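Local atomic coordinates of serine protease inhibitor 4, isoform B (Drosophila melanogaster, PDB entry 4P0F), a protein that belongs to the serpin family and probably inhibits serine-type and cysteine-type endopeptidases. Residues L147-P153 against I317-F321; N129-A133 against V152-N158. All coordinates share one frame; numbering follows the deposited sequence.

Interaction 1: L147-P153 against I317-F321; sequences LIKDLVP and IHKAF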
loop_
_atom_site.group_PDB
_atom_site.type_symbol
_atom_site.label_atom_id
_atom_site.label_comp_id
_atom_site.label_asym_id
_atom_site.label_seq_id
_atom_site.Cartn_x
_atom_site.Cartn_y
_atom_site.Cartn_z
ATOM N N LEU A 147 4.534 -5.457 13.113
ATOM C CA LEU A 147 5.075 -5.997 11.870
ATOM C C LEU A 147 5.915 -4.993 11.087
ATOM O O LEU A 147 6.789 -5.386 10.320
ATOM C CB LEU A 147 3.940 -6.508 10.988
ATOM C CG LEU A 147 3.157 -7.684 11.567
ATOM C CD1 LEU A 147 1.892 -7.913 10.739
ATOM C CD2 LEU A 147 4.015 -8.935 11.605
ATOM N N ILE A 148 5.643 -3.704 11.272
ATOM C CA ILE A 148 6.403 -2.659 10.600
ATOM C C ILE A 148 7.254 -1.948 11.644
ATOM O O ILE A 148 6.733 -1.198 12.469
ATOM C CB ILE A 148 5.490 -1.649 9.880
ATOM C CG1 ILE A 148 4.537 -2.372 8.910
ATOM C CG2 ILE A 148 6.313 -0.593 9.151
ATOM C CD1 ILE A 148 5.206 -3.179 7.808
ATOM N N LYS A 149 8.558 -2.209 11.600
ATOM C CA LYS A 149 9.501 -1.672 12.578
ATOM C C LYS A 149 10.448 -0.681 11.932
ATOM O O LYS A 149 10.743 -0.778 10.741
ATOM C CB LYS A 149 10.310 -2.797 13.216
ATOM C CG LYS A 149 9.484 -3.901 13.818
ATOM C CD LYS A 149 10.386 -4.896 14.531
ATOM C CE LYS A 149 9.604 -5.911 15.341
ATOM N NZ LYS A 149 10.521 -6.774 16.135
ATOM N N ASP A 150 10.933 0.263 12.737
ATOM C CA ASP A 150 11.870 1.281 12.280
ATOM C C ASP A 150 11.452 1.941 10.972
ATOM O O ASP A 150 12.275 2.087 10.066
ATOM C CB ASP A 150 13.269 0.682 12.107
ATOM C CG ASP A 150 14.360 1.749 11.990
ATOM O OD1 ASP A 150 14.252 2.803 12.658
ATOM O OD2 ASP A 150 15.322 1.538 11.224
ATOM N N LEU A 151 10.195 2.365 10.869
ATOM C CA LEU A 151 9.718 2.995 9.634
ATOM C C LEU A 151 10.574 4.198 9.251
ATOM O O LEU A 151 11.105 4.258 8.144
ATOM C CB LEU A 151 8.256 3.435 9.763
ATOM C CG LEU A 151 7.688 4.132 8.515
ATOM C CD1 LEU A 151 7.523 3.147 7.387
ATOM C CD2 LEU A 151 6.384 4.826 8.807
ATOM N N VAL A 152 10.697 5.157 10.169
ATOM C CA VAL A 152 11.418 6.396 9.901
ATOM C C VAL A 152 12.745 6.396 10.639
ATOM O O VAL A 152 12.759 6.514 11.856
ATOM C CB VAL A 152 10.599 7.628 10.324
ATOM C CG1 VAL A 152 11.332 8.909 9.942
ATOM C CG2 VAL A 152 9.219 7.585 9.686
ATOM N N PRO A 153 13.867 6.255 9.913
ATOM C CA PRO A 153 15.151 6.205 10.624
ATOM C C PRO A 153 15.505 7.534 11.252
ATOM O O PRO A 153 15.147 8.582 10.712
ATOM C CB PRO A 153 16.166 5.851 9.529
ATOM C CG PRO A 153 15.372 5.460 8.338
ATOM C CD PRO A 153 14.041 6.115 8.457
ATOM N N ILE A 317 8.819 7.406 3.031
ATOM C CA ILE A 317 9.270 6.039 3.280
ATOM C C ILE A 317 8.062 5.124 3.398
ATOM O O ILE A 317 7.110 5.434 4.099
ATOM C CB ILE A 317 10.127 5.951 4.556
ATOM C CG1 ILE A 317 11.380 6.818 4.408
ATOM C CG2 ILE A 317 10.527 4.515 4.821
ATOM C CD1 ILE A 317 12.041 7.186 5.717
ATOM N N HIS A 318 8.105 3.998 2.694
ATOM C CA HIS A 318 7.026 3.035 2.744
ATOM C C HIS A 318 7.587 1.681 3.081
ATOM O O HIS A 318 8.598 1.263 2.512
ATOM C CB HIS A 318 6.284 2.975 1.415
ATOM C CG HIS A 318 5.069 2.104 1.438
ATOM N ND1 HIS A 318 3.898 2.475 2.062
ATOM C CD2 HIS A 318 4.837 0.883 0.902
ATOM C CE1 HIS A 318 2.995 1.526 1.899
ATOM N NE2 HIS A 318 3.540 0.546 1.203
ATOM N N LYS A 319 6.927 1.007 4.009
ATOM C CA LYS A 319 7.294 -0.361 4.367
ATOM C C LYS A 319 6.049 -1.211 4.424
ATOM O O LYS A 319 5.018 -0.762 4.907
ATOM C CB LYS A 319 8.017 -0.403 5.709
ATOM C CG LYS A 319 9.404 0.194 5.705
ATOM C CD LYS A 319 10.219 -0.325 6.903
ATOM C CE LYS A 319 11.575 0.377 7.005
ATOM N NZ LYS A 319 12.418 -0.024 8.187
ATOM N N ALA A 320 6.153 -2.450 3.946
ATOM C CA ALA A 320 5.005 -3.346 3.936
ATOM C C ALA A 320 5.427 -4.800 4.178
ATOM O O ALA A 320 6.584 -5.181 3.979
ATOM C CB ALA A 320 4.252 -3.213 2.631
ATOM N N PHE A 321 4.461 -5.575 4.662
ATOM C CA PHE A 321 4.657 -6.968 5.054
ATOM C C PHE A 321 3.400 -7.748 4.722
ATOM O O PHE A 321 2.300 -7.231 4.884
ATOM C CB PHE A 321 4.952 -7.073 6.554
ATOM C CG PHE A 321 4.954 -8.485 7.076
ATOM C CD1 PHE A 321 3.783 -9.075 7.526
ATOM C CD2 PHE A 321 6.116 -9.225 7.088
ATOM C CE1 PHE A 321 3.782 -10.378 7.988
ATOM C CE2 PHE A 321 6.117 -10.534 7.550
ATOM C CZ PHE A 321 4.953 -11.099 8.005
#

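Interaction 2: N129-A133 against V152-N158; sequences NVQAA and VPADVLN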
loop_
_atom_site.group_PDB
_atom_site.type_symbol
_atom_site.label_atom_id
_atom_site.label_comp_id
_atom_site.label_asym_id
_atom_site.label_seq_id
_atom_site.Cartn_x
_atom_site.Cartn_y
_atom_site.Cartn_z
ATOM N N ASN A 129 16.710 13.464 17.573
ATOM C CA ASN A 129 16.133 12.735 16.456
ATOM C C ASN A 129 15.977 11.239 16.735
ATOM O O ASN A 129 15.079 10.601 16.190
ATOM C CB ASN A 129 16.961 12.965 15.191
ATOM C CG ASN A 129 18.417 12.633 15.374
ATOM O OD1 ASN A 129 19.019 12.965 16.393
ATOM N ND2 ASN A 129 19.002 11.986 14.374
ATOM N N VAL A 130 16.827 10.683 17.596
ATOM C CA VAL A 130 16.684 9.277 17.974
ATOM C C VAL A 130 15.391 9.097 18.761
ATOM O O VAL A 130 14.618 8.153 18.524
ATOM C CB VAL A 130 17.882 8.781 18.808
ATOM C CG1 VAL A 130 17.629 7.365 19.352
ATOM C CG2 VAL A 130 19.145 8.809 17.976
ATOM N N GLN A 131 15.163 10.012 19.700
ATOM C CA GLN A 131 13.957 9.990 20.512
ATOM C C GLN A 131 12.711 10.192 19.653
ATOM O O GLN A 131 11.714 9.490 19.814
ATOM C CB GLN A 131 14.052 11.063 21.593
ATOM C CG GLN A 131 12.821 11.273 22.438
ATOM C CD GLN A 131 12.995 12.464 23.364
ATOM O OE1 GLN A 131 12.543 13.572 23.067
ATOM N NE2 GLN A 131 13.687 12.251 24.476
ATOM N N ALA A 132 12.771 11.146 18.731
ATOM C CA ALA A 132 11.634 11.417 17.848
ATOM C C ALA A 132 11.302 10.224 16.938
ATOM O O ALA A 132 10.134 9.875 16.753
ATOM C CB ALA A 132 11.910 12.658 17.014
ATOM N N ALA A 133 12.330 9.596 16.381
ATOM C CA ALA A 133 12.129 8.439 15.531
ATOM C C ALA A 133 11.513 7.315 16.351
ATOM O O ALA A 133 10.599 6.641 15.892
ATOM C CB ALA A 133 13.437 8.000 14.913
ATOM N N VAL A 152 10.697 5.157 10.169
ATOM C CA VAL A 152 11.418 6.396 9.901
ATOM C C VAL A 152 12.745 6.396 10.639
ATOM O O VAL A 152 12.759 6.514 11.856
ATOM C CB VAL A 152 10.599 7.628 10.324
ATOM C CG1 VAL A 152 11.332 8.909 9.942
ATOM C CG2 VAL A 152 9.219 7.585 9.686
ATOM N N PRO A 153 13.867 6.255 9.913
ATOM C CA PRO A 153 15.151 6.205 10.624
ATOM C C PRO A 153 15.505 7.534 11.252
ATOM O O PRO A 153 15.147 8.582 10.712
ATOM C CB PRO A 153 16.166 5.851 9.529
ATOM C CG PRO A 153 15.372 5.460 8.338
ATOM C CD PRO A 153 14.041 6.115 8.457
ATOM N N ALA A 154 16.219 7.497 12.370
ATOM C CA ALA A 154 16.629 8.712 13.044
ATOM C C ALA A 154 17.464 9.585 12.120
ATOM O O ALA A 154 17.424 10.810 12.236
ATOM C CB ALA A 154 17.413 8.384 14.306
ATOM N N ASP A 155 18.192 8.973 11.184
ATOM C CA ASP A 155 19.158 9.740 10.405
ATOM C C ASP A 155 18.529 10.534 9.250
ATOM O O ASP A 155 19.252 11.233 8.536
ATOM C CB ASP A 155 20.313 8.848 9.889
ATOM C CG ASP A 155 19.887 7.728 8.937
ATOM O OD1 ASP A 155 18.751 7.686 8.419
ATOM O OD2 ASP A 155 20.761 6.869 8.678
ATOM N N VAL A 156 17.208 10.488 9.097
ATOM C CA VAL A 156 16.543 11.420 8.159
ATOM C C VAL A 156 15.809 12.548 8.881
ATOM O O VAL A 156 15.140 13.361 8.236
ATOM C CB VAL A 156 15.534 10.713 7.218
ATOM C CG1 VAL A 156 16.222 9.624 6.431
ATOM C CG2 VAL A 156 14.332 10.179 7.973
ATOM N N LEU A 157 15.958 12.599 10.203
ATOM C CA LEU A 157 15.352 13.628 11.041
ATOM C C LEU A 157 16.433 14.479 11.685
ATOM O O LEU A 157 17.459 13.954 12.099
ATOM C CB LEU A 157 14.477 12.995 12.133
ATOM C CG LEU A 157 13.365 12.059 11.658
ATOM C CD1 LEU A 157 12.581 11.496 12.839
ATOM C CD2 LEU A 157 12.425 12.753 10.692
ATOM N N ASN A 158 16.191 15.785 11.782
ATOM C CA ASN A 158 17.097 16.687 12.493
ATOM C C ASN A 158 16.389 17.988 12.870
ATOM O O ASN A 158 15.171 18.084 12.758
ATOM C CB ASN A 158 18.355 16.967 11.656
ATOM C CG ASN A 158 18.062 17.684 10.337
ATOM O OD1 ASN A 158 17.061 18.380 10.190
ATOM N ND2 ASN A 158 18.953 17.507 9.371
#

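Interaction 1: L147-P153 against I317-F321
Lys319 stands up from strand 311-324 and ends beneath two backbone carbonyls of the overlying 147-153 loop, which runs roughly antiparallel to the strand. Stretched out beyond CG (chi2 -160°), the side chain brings NZ to 2.8 Å from Asp150 O and 3.1 Å from Lys149 O, a hydrogen bond to each. NZ lies in the plane of the Lys149 carbonyl, at a C=O...N angle of 153°, but stands well above the plane of the Asp150 carbonyl. The Asp150 carboxylate is no salt-bridge partner, although its charge may still favour the ammonium group.

Packing is tight along the lysine stem and at Ile317. Ile148 CG2 meets Lys319 CB at 3.8 Å and Leu151 CD1 meets Lys319 CG at 3.9 Å, both side chains running past the lysine in the opposite direction. Ile148 CD1 settles on the strand backbone at Lys319 O and Ala320 CA. At one end, Leu147 CD2 sits over a face of Phe321, 4.3 Å from the ring centroid and 25° off its normal, a CH-pi contact. At the other, Ile317 CD1 and Pro153 CD meet tip to tip at 3.6 Å, while Ile317 CG2 presses on Leu151 O at 3.4 Å. The outer side is looser: Lys149 points away from the strand, and both it and Asp150 are exposed.

This loop lies between serpin helix F (129-143), touched by Ile148 at Val140 and by Leu151 at Asn137, and the large sheet A, where strand 311-324 pairs with strands 263-281 and 328-341.

Interaction 2: N129-A133 against V152-N158
The side-chain amide of Asn129 meets the peptide carbonyl of Ala154 with its ND2 edge. Ala154 O lies nearly in the amide plane, 2.9 Å from ND2, and the N-H...O line is almost straight at 165°. Seen from the carbonyl the geometry differs: ND2 stands over one face of its plane, 61° out of it, while Leu157 N donates to Ala154 O from the opposite face at 3.1 Å. The same oxygen thus takes one bond from the helix and one from its own 3-10 turn. Leu157 O lies off one face of the Asn129 amide, beyond the edge between CB and ND2, and is 3.3 Å from Asn129 CB.

With chi1 at 54°, Asn129 CG stands between its own backbone N and carbonyl carbon, and from there the amide reaches across to the turn. Beside it the contact is apolar and close, with only 5.0 Å between the CA atoms of Val130 and Ala154. Ala154 CB nestles against the first helical turn, 3.8 Å from Val130 CA and near Asn129 O, and also touches Ala133 CB. Ala133 CB in turn abuts Val152 O at 3.5 Å. Leu157 sends CD1 alongside Ala133 N at 4.0 Å and on to Ala132 CB; Phe126 touches both Leu157 and Ala132.

An alanine in place of Asn129 would probably cost Ala154 O its bond from the helix and hold the turn less firmly against the helix start.

Small methyls therefore allow close backbone approach, while the directional bond from Asn129 ND2 to Ala154 O adds to how the 3-10 turn is set against the first turn of helix 129-143, the serpin helix F.

In the fold
Interactions 1 and 2 hold successive parts of the connection from helix 129-143 to strand 161-174. Their centres are about 13 Å apart and they share Val152 and Pro153. The centre of interaction 1, on the face of the large sheet, is about 12 Å from the chain centre; that of interaction 2, where the connection returns to the start of its own helix, is about 23 Å from it. Between the two, Asn137 OD1 accepts a hydrogen bond from Val152 N. Strand 328-341, consistent with the inserted reactive-centre loop of a cleaved serpin, borders interaction 1: Leu147 touches its Glu330 and Leu151 its Ala334.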